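Local coordinates for protein NreA (Staphylococcus aureus subsp. aureus, PDB 6K2H) that probably senses nitrate through a GAF domain, signalling its presence to the NreB-NreC two-component system that controls nitrate respiration, at residues F32-S35 with S40-K43; V108-W111 with V116-V119; E89-I92 with L97-E100; K18-E23 with Y46-K51; I42-V47 with V119-Q124. The protein carries 1 engineered substitution. One frame throughout, in Å; residues are numbered along the deposited sequence.

Interaction 1 (F32-S35 with S40-K43)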
# COMPACT_ATOMS: atom_id res chain seq x y z
N PHE A 32 -7.13 -4.48 2.27
CA PHE A 32 -8.51 -4.46 2.94
C PHE A 32 -8.48 -5.66 3.86
O PHE A 32 -7.70 -6.64 3.61
CB PHE A 32 -9.67 -4.80 1.92
CG PHE A 32 -9.82 -3.88 0.78
CD1 PHE A 32 -9.90 -4.37 -0.52
CD2 PHE A 32 -10.05 -2.54 1.02
CE1 PHE A 32 -10.14 -3.53 -1.55
CE2 PHE A 32 -10.28 -1.67 -0.01
CZ PHE A 32 -10.33 -2.18 -1.30
N TYR A 33 -9.39 -5.71 4.87
CA TYR A 33 -9.60 -6.97 5.60
C TYR A 33 -9.98 -8.13 4.62
O TYR A 33 -10.67 -7.91 3.64
CB TYR A 33 -10.69 -6.85 6.68
CG TYR A 33 -10.16 -6.09 7.87
CD1 TYR A 33 -9.30 -6.70 8.77
CD2 TYR A 33 -10.53 -4.79 8.11
CE1 TYR A 33 -8.79 -5.98 9.84
CE2 TYR A 33 -9.99 -4.07 9.16
CZ TYR A 33 -9.16 -4.71 10.04
OH TYR A 33 -8.66 -4.00 11.10
N GLU A 34 -9.41 -9.30 4.88
CA GLU A 34 -9.65 -10.53 4.12
C GLU A 34 -11.09 -10.99 4.16
O GLU A 34 -11.65 -11.41 3.15
CB GLU A 34 -8.75 -11.66 4.63
CG GLU A 34 -8.85 -12.90 3.75
CD GLU A 34 -7.92 -13.98 4.19
OE1 GLU A 34 -7.85 -14.24 5.43
OE2 GLU A 34 -7.36 -14.62 3.26
N SER A 35 -11.73 -10.84 5.29
CA SER A 35 -13.16 -11.13 5.39
C SER A 35 -13.82 -10.27 6.45
O SER A 35 -13.16 -9.54 7.21
CB SER A 35 -13.29 -12.59 5.80
OG SER A 35 -12.67 -12.76 7.10
N SER A 40 -10.23 -11.36 11.31
CA SER A 40 -9.71 -11.31 9.93
C SER A 40 -8.36 -10.61 9.86
O SER A 40 -8.17 -9.60 10.48
CB SER A 40 -10.70 -10.63 8.99
OG SER A 40 -10.12 -10.48 7.70
N PRO A 41 -7.40 -11.17 9.10
CA PRO A 41 -6.20 -10.40 8.82
C PRO A 41 -6.48 -9.39 7.70
O PRO A 41 -7.59 -9.36 7.15
CB PRO A 41 -5.24 -11.45 8.34
CG PRO A 41 -6.11 -12.46 7.68
CD PRO A 41 -7.38 -12.51 8.48
N ILE A 42 -5.44 -8.65 7.39
CA ILE A 42 -5.47 -7.72 6.22
C ILE A 42 -4.61 -8.34 5.10
O ILE A 42 -3.55 -8.94 5.36
CB ILE A 42 -4.91 -6.38 6.67
CG1 ILE A 42 -5.90 -5.75 7.66
CG2 ILE A 42 -4.64 -5.48 5.48
CD1 ILE A 42 -5.27 -4.74 8.58
N LYS A 43 -5.07 -8.17 3.87
CA LYS A 43 -4.33 -8.63 2.70
C LYS A 43 -4.26 -7.60 1.64
O LYS A 43 -5.11 -6.74 1.58
CB LYS A 43 -4.95 -9.91 2.16
CG LYS A 43 -4.78 -11.03 3.20
CD LYS A 43 -5.00 -12.42 2.64
CE LYS A 43 -3.90 -12.89 1.74
NZ LYS A 43 -2.85 -13.71 2.40
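S40 and P41 meet the turn at E34 and S35 through two acceptors placed side by side. P41 O takes the E34 backbone N at 2.9 Å in an almost straight bond (177° at the hydrogen), and S40 OG takes S35 N, also at 2.9 Å. S40 OG is anti to its own backbone N (chi1 174°), which sets it beside its own carbonyl carbon, within reach of P41 O, to which it donates at 2.8 Å in the carbonyl plane. P41 O therefore carries two donors. Beyond these bonds, the F32-K43 pair, hydrogen-bonded both ways at 3.1 Å between N and O, is the last such rung of the antiparallel ladder here. I42 CG1 lies over one face of the Y33 ring, 4.0 Å from its centroid, a CH-pi contact, while S40 O sits at the ring's edge. E34 OE2 meets K43 CD at 3.3 Å, a carboxylate against a methylene. This is the loop end of the hairpin joining strands 27-33 and 42-48 of the GAF sheet. Serine and backbone groups fix the place where the ladder opens; K43 NZ, 4.7 Å from E34 OE2, is bonded to I58 O and K56 O, so any attraction is probably modest.

Interaction 2 (V108-W111 with V116-V119)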
# COMPACT_ATOMS: atom_id res chain seq x y z
N VAL A 108 -1.41 5.47 1.98
CA VAL A 108 -2.48 6.39 2.44
C VAL A 108 -3.75 5.69 2.88
O VAL A 108 -4.15 4.69 2.27
CB VAL A 108 -2.79 7.39 1.34
CG1 VAL A 108 -1.58 8.23 0.98
CG2 VAL A 108 -3.39 6.74 0.09
N PRO A 109 -4.41 6.19 3.94
CA PRO A 109 -5.66 5.56 4.37
C PRO A 109 -6.76 5.82 3.36
O PRO A 109 -6.83 6.92 2.73
CB PRO A 109 -5.95 6.24 5.68
CG PRO A 109 -5.32 7.56 5.61
CD PRO A 109 -4.03 7.30 4.84
N LEU A 110 -7.61 4.83 3.19
CA LEU A 110 -8.83 4.98 2.39
C LEU A 110 -9.99 5.12 3.38
O LEU A 110 -10.13 4.28 4.27
CB LEU A 110 -9.03 3.79 1.49
CG LEU A 110 -7.94 3.70 0.40
CD1 LEU A 110 -8.26 2.49 -0.43
CD2 LEU A 110 -7.93 4.91 -0.53
N TRP A 111 -10.67 6.25 3.31
CA TRP A 111 -11.76 6.59 4.25
C TRP A 111 -13.13 6.45 3.62
O TRP A 111 -13.34 6.78 2.43
CB TRP A 111 -11.64 8.04 4.70
CG TRP A 111 -10.42 8.39 5.49
CD1 TRP A 111 -9.21 8.88 5.02
CD2 TRP A 111 -10.26 8.23 6.88
NE1 TRP A 111 -8.34 9.03 6.07
CE2 TRP A 111 -8.96 8.67 7.22
CE3 TRP A 111 -11.07 7.73 7.89
CZ2 TRP A 111 -8.48 8.63 8.51
CZ3 TRP A 111 -10.62 7.77 9.21
CH2 TRP A 111 -9.30 8.21 9.50
N VAL A 116 -11.53 4.17 8.43
CA VAL A 116 -10.54 3.65 7.48
C VAL A 116 -10.90 2.24 7.09
O VAL A 116 -10.88 1.38 7.94
CB VAL A 116 -9.09 3.56 8.06
CG1 VAL A 116 -8.11 3.11 6.96
CG2 VAL A 116 -8.61 4.85 8.66
N TYR A 117 -11.19 2.01 5.82
CA TYR A 117 -11.54 0.71 5.31
C TYR A 117 -10.43 0.04 4.54
O TYR A 117 -10.45 -1.19 4.34
CB TYR A 117 -12.77 0.80 4.44
CG TYR A 117 -12.60 1.47 3.10
CD1 TYR A 117 -12.16 0.73 1.96
CD2 TYR A 117 -12.94 2.80 2.92
CE1 TYR A 117 -12.03 1.36 0.70
CE2 TYR A 117 -12.82 3.40 1.69
CZ TYR A 117 -12.35 2.67 0.59
OH TYR A 117 -12.26 3.28 -0.61
N GLY A 118 -9.41 0.80 4.19
CA GLY A 118 -8.34 0.23 3.36
C GLY A 118 -7.11 1.11 3.32
O GLY A 118 -7.06 2.23 3.90
N VAL A 119 -6.10 0.58 2.63
CA VAL A 119 -4.86 1.30 2.44
C VAL A 119 -4.47 1.26 0.99
O VAL A 119 -4.43 0.18 0.42
CB VAL A 119 -3.72 0.75 3.32
CG1 VAL A 119 -2.46 1.57 3.12
CG2 VAL A 119 -4.15 0.74 4.79
O HOH W 1 -11.94 6.10 -0.31
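L110 and Y117 face each other across a classic beta bulge in the hairpin of strands 104-112 and 115-124, two adjoining strands of the antiparallel GAF sheet. Y117 and G118 both stand opposite L110, and the pairing slips by one residue before W111 meets V116. Y117 carries its CG between the backbone N and the carbonyl carbon (chi1 71°), which folds the phenol back across the neighbouring strand. L110 CB then lies over one ring face, 3.9 Å from the centroid and displaced toward the rim, whereas W111 O comes up to the ring edge in plane. W111 and V116 form a second CH-pi pair: V116 CG2 stands over the six-membered ring of the indole, 3.6 Å from its centre and 15° off the normal. The other branch, V116 CG1, turns to P109 CB at 4.0 Å. V116, P109 and V119 look toward helix 65-73, while L110, on the other face, is met by I139 of helix 136-140. Two backbone bonds hold the bulge, L110 N to G118 O at 2.8 Å, with the donor well above the carbonyl plane, and Y117 N to L110 O at 2.9 Å. A water completes the outer rim by donating to W111 O at 3.2 Å and bonding Y117 OH at 2.9 Å.

Interaction 3 (E89-I92 with L97-E100)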
# COMPACT_ATOMS: atom_id res chain seq x y z
N GLU A 89 16.63 -5.56 7.43
CA GLU A 89 16.00 -6.25 8.52
C GLU A 89 14.58 -5.81 8.85
O GLU A 89 13.77 -6.62 9.16
CB GLU A 89 16.88 -6.04 9.80
CG GLU A 89 17.94 -7.08 10.08
CD GLU A 89 18.61 -6.88 11.45
OE1 GLU A 89 19.21 -5.79 11.68
OE2 GLU A 89 18.54 -7.80 12.31
N GLU A 90 14.29 -4.50 8.87
CA GLU A 90 12.96 -3.97 9.16
C GLU A 90 11.97 -4.24 8.06
O GLU A 90 10.78 -4.24 8.30
CB GLU A 90 13.00 -2.44 9.37
CG GLU A 90 13.75 -2.09 10.62
CD GLU A 90 13.70 -0.61 10.98
OE1 GLU A 90 14.78 -0.11 11.33
OE2 GLU A 90 12.62 0.03 10.90
N LYS A 91 12.48 -4.44 6.85
CA LYS A 91 11.60 -4.75 5.66
C LYS A 91 10.75 -5.91 5.87
O LYS A 91 9.70 -6.02 5.27
CB LYS A 91 12.43 -5.01 4.37
CG LYS A 91 13.05 -3.78 3.88
CD LYS A 91 14.18 -4.06 2.92
CE LYS A 91 13.89 -3.69 1.51
NZ LYS A 91 15.11 -3.93 0.69
N ILE A 92 11.20 -6.87 6.67
CA ILE A 92 10.39 -8.00 6.94
C ILE A 92 9.07 -7.64 7.65
O ILE A 92 8.11 -8.35 7.47
CB ILE A 92 11.25 -9.12 7.62
CG1 ILE A 92 10.69 -10.49 7.33
CG2 ILE A 92 11.35 -8.87 9.09
CD1 ILE A 92 11.60 -11.62 7.80
N LEU A 97 7.39 -4.64 0.71
CA LEU A 97 8.68 -4.08 0.30
C LEU A 97 9.74 -5.09 -0.19
O LEU A 97 10.50 -4.78 -1.04
CB LEU A 97 9.31 -3.33 1.49
CG LEU A 97 8.53 -2.23 2.13
CD1 LEU A 97 9.30 -1.72 3.35
CD2 LEU A 97 8.29 -1.13 1.20
N LEU A 98 9.74 -6.29 0.36
CA LEU A 98 10.62 -7.35 -0.06
C LEU A 98 10.16 -7.98 -1.39
O LEU A 98 10.94 -8.13 -2.27
CB LEU A 98 10.69 -8.46 0.97
CG LEU A 98 11.39 -8.10 2.29
CD1 LEU A 98 11.21 -9.32 3.19
CD2 LEU A 98 12.85 -7.88 2.01
N SER A 99 8.91 -8.37 -1.48
CA SER A 99 8.44 -9.14 -2.64
C SER A 99 8.43 -8.26 -3.88
O SER A 99 8.69 -8.77 -4.97
CB SER A 99 7.06 -9.75 -2.36
OG SER A 99 5.96 -8.83 -2.36
N GLU A 100 8.27 -6.93 -3.73
CA GLU A 100 8.23 -6.03 -4.88
C GLU A 100 9.45 -5.09 -4.97
O GLU A 100 9.47 -4.28 -5.84
CB GLU A 100 6.92 -5.26 -4.87
CG GLU A 100 5.68 -6.10 -5.17
CD GLU A 100 5.69 -6.70 -6.58
OE1 GLU A 100 6.30 -6.05 -7.49
OE2 GLU A 100 5.07 -7.77 -6.78
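K91 and L97 bring the backbone closest, with CA to CA at 6.1 Å, where the chain leaving the weakly bonded helix 87-90 passes the short helix 96-99. These two brief helical turns belong to the connection of the GAF domain between strands 77-79 and 104-112. The contact is purely apolar and is carried by aliphatic carbons. L98 turns its isobutyl fork toward the other segment, and the two branches divide the work. CD2 meets K91 CB at 3.7 Å and reaches K91 CD at 4.1 Å, whereas CD1 comes to I92 CA at 4.1 Å. With CG beside its backbone N (chi1 -69°), L98 brings both methyls against K91 and I92, its side chain and that of K91 crossing obliquely. The lysine bends at chi3 (110°), its early methylenes lying against leucine. L97 adds a looser approach, its CD1 standing 4.3 Å from K91 CG, and its own packing continues onto L86 and L102. E100, which follows, forms a salt bridge with R125. L97 also lies about 6 Å, side chain to ligand, from a bound 1,2-ethanediol. At the outer margin the last touch is I92 CG1 against L98 CD1, 4.3 Å apart.

Interaction 4 (K18-E23 with Y46-K51)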
# COMPACT_ATOMS: atom_id res chain seq x y z
N LYS A 18 -4.94 2.45 -13.71
CA LYS A 18 -4.97 3.77 -14.33
C LYS A 18 -4.22 4.74 -13.41
O LYS A 18 -3.28 5.38 -13.89
CB LYS A 18 -6.40 4.23 -14.53
CG LYS A 18 -6.57 5.57 -15.26
CD LYS A 18 -7.85 6.26 -14.80
CE LYS A 18 -9.09 5.98 -15.63
NZ LYS A 18 -9.52 7.14 -16.48
N ILE A 19 -4.68 4.85 -12.15
CA ILE A 19 -4.10 5.77 -11.12
C ILE A 19 -2.60 5.58 -10.91
O ILE A 19 -1.85 6.55 -10.83
CB ILE A 19 -4.82 5.67 -9.76
CG1 ILE A 19 -6.27 6.16 -9.92
CG2 ILE A 19 -4.22 6.61 -8.71
CD1 ILE A 19 -7.10 6.07 -8.65
N ARG A 20 -2.16 4.33 -10.80
CA ARG A 20 -0.74 4.04 -10.63
C ARG A 20 0.06 4.71 -11.78
O ARG A 20 1.07 5.40 -11.57
CB ARG A 20 -0.51 2.53 -10.61
CG ARG A 20 0.96 2.28 -10.72
CD ARG A 20 1.40 0.88 -10.72
NE ARG A 20 1.12 0.21 -12.03
CZ ARG A 20 1.90 0.25 -13.10
NH1 ARG A 20 2.99 0.99 -13.14
NH2 ARG A 20 1.55 -0.47 -14.16
N LYS A 21 -0.39 4.48 -13.02
CA LYS A 21 0.36 4.95 -14.18
C LYS A 21 0.30 6.50 -14.31
O LYS A 21 1.34 7.15 -14.57
CB LYS A 21 -0.18 4.27 -15.45
CG LYS A 21 0.09 2.76 -15.48
CD LYS A 21 -0.42 2.03 -16.81
CE LYS A 21 -1.61 1.11 -16.58
NZ LYS A 21 -1.91 0.16 -17.67
N GLU A 22 -0.88 7.04 -14.11
CA GLU A 22 -1.07 8.49 -14.17
C GLU A 22 -0.27 9.19 -13.12
O GLU A 22 0.22 10.32 -13.39
CB GLU A 22 -2.49 8.87 -13.97
CG GLU A 22 -3.37 8.57 -15.18
CD GLU A 22 -4.81 8.93 -14.96
OE1 GLU A 22 -5.54 8.92 -15.99
OE2 GLU A 22 -5.22 9.20 -13.80
N GLU A 23 -0.09 8.54 -11.94
CA GLU A 23 0.68 9.17 -10.87
C GLU A 23 2.15 8.95 -10.94
O GLU A 23 2.92 9.49 -10.13
CB GLU A 23 0.10 8.80 -9.49
CG GLU A 23 -1.29 9.34 -9.16
CD GLU A 23 -1.48 10.83 -9.46
OE1 GLU A 23 -0.54 11.64 -9.27
OE2 GLU A 23 -2.54 11.18 -9.99
N TYR A 46 -5.56 -6.08 -4.26
CA TYR A 46 -5.26 -5.61 -5.65
C TYR A 46 -3.88 -5.07 -5.75
O TYR A 46 -3.40 -4.41 -4.83
CB TYR A 46 -6.25 -4.53 -6.12
CG TYR A 46 -7.68 -4.96 -6.08
CD1 TYR A 46 -8.21 -5.68 -7.11
CD2 TYR A 46 -8.47 -4.69 -4.97
CE1 TYR A 46 -9.54 -6.11 -7.07
CE2 TYR A 46 -9.79 -5.12 -4.90
CZ TYR A 46 -10.30 -5.86 -5.93
OH TYR A 46 -11.61 -6.23 -5.85
N VAL A 47 -3.18 -5.36 -6.85
CA VAL A 47 -1.85 -4.80 -7.09
C VAL A 47 -1.77 -4.32 -8.55
O VAL A 47 -2.55 -4.83 -9.42
CB VAL A 47 -0.67 -5.76 -6.83
CG1 VAL A 47 -0.54 -6.18 -5.39
CG2 VAL A 47 -0.72 -6.96 -7.75
N SER A 48 -0.84 -3.42 -8.84
CA SER A 48 -0.71 -2.93 -10.26
C SER A 48 0.76 -2.70 -10.44
O SER A 48 1.45 -2.19 -9.51
CB SER A 48 -1.51 -1.68 -10.49
OG SER A 48 -1.23 -1.13 -11.78
N GLY A 49 1.30 -3.11 -11.58
CA GLY A 49 2.75 -3.00 -11.78
C GLY A 49 3.59 -4.01 -10.96
O GLY A 49 4.81 -3.87 -10.84
N ASN A 50 2.97 -5.06 -10.50
CA ASN A 50 3.61 -6.07 -9.71
C ASN A 50 4.57 -6.88 -10.54
O ASN A 50 4.28 -7.25 -11.71
CB ASN A 50 2.60 -6.99 -9.01
CG ASN A 50 1.73 -7.78 -9.97
OD1 ASN A 50 1.03 -7.20 -10.82
ND2 ASN A 50 1.74 -9.08 -9.85
N LYS A 51 5.67 -7.24 -9.91
CA LYS A 51 6.65 -8.12 -10.54
C LYS A 51 6.27 -9.59 -10.38
O LYS A 51 6.65 -10.42 -11.22
CB LYS A 51 8.05 -7.90 -10.02
CG LYS A 51 8.54 -6.48 -10.26
CD LYS A 51 10.00 -6.31 -10.08
CE LYS A 51 10.39 -6.53 -8.62
NZ LYS A 51 11.86 -6.55 -8.50
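The R20 guanidinium lies with one face on G49 and its edge against S48. G49 CA stands 3.4 Å above the plane, shifted toward the rim of the group. The opposite face is approached by K21 CG, which is 3.7 Å from the plane and likewise off centre, so each face has one carbon near its rim. At the edge, NE donates to S48 OG at 2.7 Å, with 164° at the hydrogen and the oxygen only 3° out of the guanidinium plane. This in-plane approach along the NE-H sets the rotation of the guanidinium. R20 reaches the hydroxyl because its CG is anti to the backbone N and the chain, extended as far as CD, then bends at chi3 (75°), swinging NE toward the strand. R20 CD itself lies 3.3 Å from S48 O. G49 has a positive phi and no side chain, which leaves its CA accessible to the guanidinium. Second-shell partners fix both groups: NH1 of R20 bonds Y25 O, and S48 OG bonds D17 OD1, one turn earlier in helix 10-23. The contact thus ties the R20 turn of that helix to the last residues of strand 42-48, an edge strand of the GAF sheet. With NE already donating to the hydroxyl, S48 presumably gives its own proton to the D17 carboxylate, so a serine would relay between cation and anion and soften the charge of each.

Interaction 5 (I42-V47 with V119-Q124). With EDO (1,2-ethanediol), chain B.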
# COMPACT_ATOMS: atom_id res chain seq x y z
N ILE A 42 -5.44 -8.65 7.39
CA ILE A 42 -5.47 -7.72 6.22
C ILE A 42 -4.61 -8.34 5.10
O ILE A 42 -3.55 -8.94 5.36
CB ILE A 42 -4.91 -6.38 6.67
CG1 ILE A 42 -5.90 -5.75 7.66
CG2 ILE A 42 -4.64 -5.48 5.48
CD1 ILE A 42 -5.27 -4.74 8.58
N LYS A 43 -5.07 -8.17 3.87
CA LYS A 43 -4.33 -8.63 2.70
C LYS A 43 -4.26 -7.60 1.64
O LYS A 43 -5.11 -6.74 1.58
CB LYS A 43 -4.95 -9.91 2.16
CG LYS A 43 -4.78 -11.03 3.20
CD LYS A 43 -5.00 -12.42 2.64
CE LYS A 43 -3.90 -12.89 1.74
NZ LYS A 43 -2.85 -13.71 2.40
N TRP A 44 -3.22 -7.72 0.82
CA TRP A 44 -3.14 -6.94 -0.40
C TRP A 44 -4.04 -7.64 -1.43
O TRP A 44 -3.69 -8.74 -1.91
CB TRP A 44 -1.73 -6.81 -0.89
CG TRP A 44 -0.80 -6.14 0.09
CD1 TRP A 44 0.10 -6.75 0.90
CD2 TRP A 44 -0.75 -4.75 0.38
NE1 TRP A 44 0.77 -5.75 1.67
CE2 TRP A 44 0.22 -4.54 1.39
CE3 TRP A 44 -1.48 -3.64 -0.10
CZ2 TRP A 44 0.53 -3.26 1.87
CZ3 TRP A 44 -1.20 -2.41 0.39
CH2 TRP A 44 -0.20 -2.20 1.36
N HIS A 45 -5.17 -7.02 -1.69
CA HIS A 45 -6.26 -7.59 -2.50
C HIS A 45 -6.02 -7.29 -3.99
O HIS A 45 -6.32 -8.12 -4.84
CB HIS A 45 -7.66 -7.04 -2.12
CG HIS A 45 -8.29 -7.70 -0.91
ND1 HIS A 45 -7.75 -7.62 0.35
CD2 HIS A 45 -9.42 -8.44 -0.78
CE1 HIS A 45 -8.48 -8.32 1.20
NE2 HIS A 45 -9.53 -8.80 0.55
N TYR A 46 -5.56 -6.08 -4.26
CA TYR A 46 -5.26 -5.61 -5.65
C TYR A 46 -3.88 -5.07 -5.75
O TYR A 46 -3.40 -4.41 -4.83
CB TYR A 46 -6.25 -4.53 -6.12
CG TYR A 46 -7.68 -4.96 -6.08
CD1 TYR A 46 -8.21 -5.68 -7.11
CD2 TYR A 46 -8.47 -4.69 -4.97
CE1 TYR A 46 -9.54 -6.11 -7.07
CE2 TYR A 46 -9.79 -5.12 -4.90
CZ TYR A 46 -10.30 -5.86 -5.93
OH TYR A 46 -11.61 -6.23 -5.85
N VAL A 47 -3.18 -5.36 -6.85
CA VAL A 47 -1.85 -4.80 -7.09
C VAL A 47 -1.77 -4.32 -8.55
O VAL A 47 -2.55 -4.83 -9.42
CB VAL A 47 -0.67 -5.76 -6.83
CG1 VAL A 47 -0.54 -6.18 -5.39
CG2 VAL A 47 -0.72 -6.96 -7.75
N VAL A 119 -6.10 0.58 2.63
CA VAL A 119 -4.86 1.30 2.44
C VAL A 119 -4.47 1.26 0.99
O VAL A 119 -4.43 0.18 0.42
CB VAL A 119 -3.72 0.75 3.32
CG1 VAL A 119 -2.46 1.57 3.12
CG2 VAL A 119 -4.15 0.74 4.79
N LEU A 120 -4.22 2.44 0.40
CA LEU A 120 -3.66 2.57 -0.94
C LEU A 120 -2.16 2.84 -0.86
O LEU A 120 -1.70 3.84 -0.25
CB LEU A 120 -4.33 3.69 -1.70
CG LEU A 120 -3.84 4.11 -3.03
CD1 LEU A 120 -3.94 2.99 -4.04
CD2 LEU A 120 -4.64 5.33 -3.53
N LEU A 121 -1.40 1.91 -1.39
CA LEU A 121 0.08 1.97 -1.36
C LEU A 121 0.60 2.30 -2.76
O LEU A 121 0.12 1.69 -3.75
CB LEU A 121 0.64 0.66 -0.87
CG LEU A 121 2.15 0.55 -1.10
CD1 LEU A 121 2.86 1.45 -0.21
CD2 LEU A 121 2.62 -0.90 -0.91
N PHE A 122 1.42 3.36 -2.85
CA PHE A 122 2.16 3.70 -4.08
C PHE A 122 3.62 3.37 -3.80
O PHE A 122 4.19 3.76 -2.75
CB PHE A 122 2.01 5.19 -4.42
CG PHE A 122 0.62 5.57 -4.87
CD1 PHE A 122 0.23 5.25 -6.17
CD2 PHE A 122 -0.21 6.32 -4.08
CE1 PHE A 122 -1.04 5.62 -6.62
CE2 PHE A 122 -1.47 6.72 -4.53
CZ PHE A 122 -1.87 6.37 -5.81
N GLY A 123 4.24 2.64 -4.71
CA GLY A 123 5.65 2.27 -4.54
C GLY A 123 6.55 2.55 -5.74
O GLY A 123 6.11 2.42 -6.87
N GLN A 124 7.78 2.97 -5.48
CA GLN A 124 8.80 3.09 -6.52
C GLN A 124 9.82 1.99 -6.39
O GLN A 124 10.11 1.51 -5.26
CB GLN A 124 9.53 4.43 -6.46
CG GLN A 124 8.61 5.64 -6.62
CD GLN A 124 8.08 5.84 -8.02
OE1 GLN A 124 7.62 4.90 -8.68
NE2 GLN A 124 8.14 7.09 -8.50
C1 EDO B . 2.96 -5.37 3.93
O1 EDO B . 3.49 -5.83 2.89
C2 EDO B . 3.30 -4.08 4.25
O2 EDO B . 2.25 -3.77 5.05
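W44, whose indole reaches across to L121, donates its NE1 hydrogen to O1 of a bound 1,2-ethanediol at 3.0 Å, with 154° at the hydrogen. The diol meets the ring at its edge, C1 lying in the indole plane, and it is also hydrogen-bonded to the backbone N of A67 and of I96. At the other end of the indole the contact is apolar. W44 CH2 touches L121 CB at 3.7 Å and L121 CD2 at 3.8 Å, the two side chains standing at about a right angle. V119 O comes no closer than 4.1 Å to W44 CZ3. The backbones are well separated, W44 CA and V119 CA being 8.9 Å apart, because strand 27-33 runs between strands 42-48 and 115-124 in the GAF sheet. W44 spans that middle strand, its side chain touching A29 and A31, and its chi1 of -60°, which sets CG beside the backbone N, directs the ring along this path. A67 of helix 65-73 packs on the indole too, making this part of the core between helix and sheet. The diol is probably from the crystallisation liquor, yet an indole N-H and two backbone N-H groups converging on one small molecule form a donor-lined pocket. Such chemistry suits an oxygen-rich anion, and it is consistent with the nitrate site of NreA.

How the interactions relate
Interactions 1, 2, 4 and 5 all reach one antiparallel sheet: 1, 2 and 5 lie between its strands, while 4 joins a helix to its edge strand by one hydrogen bond from an arginine to a serine hydroxyl. Interactions 2 and 5 are buried; 1, 3 and 4 are partly buried. Interactions 1 and 2 are hairpin ladders with backbone bonds, whereas interaction 5 skips a strand by side chains alone. It shares I42 and K43 with interaction 1 and V119 with interaction 2, and F32 packs against Y117 to bridge those two. Interaction 3, away from the sheet, is aliphatic and has no hydrogen bond between its segments, although its E100 bonds K51 N of interaction 4.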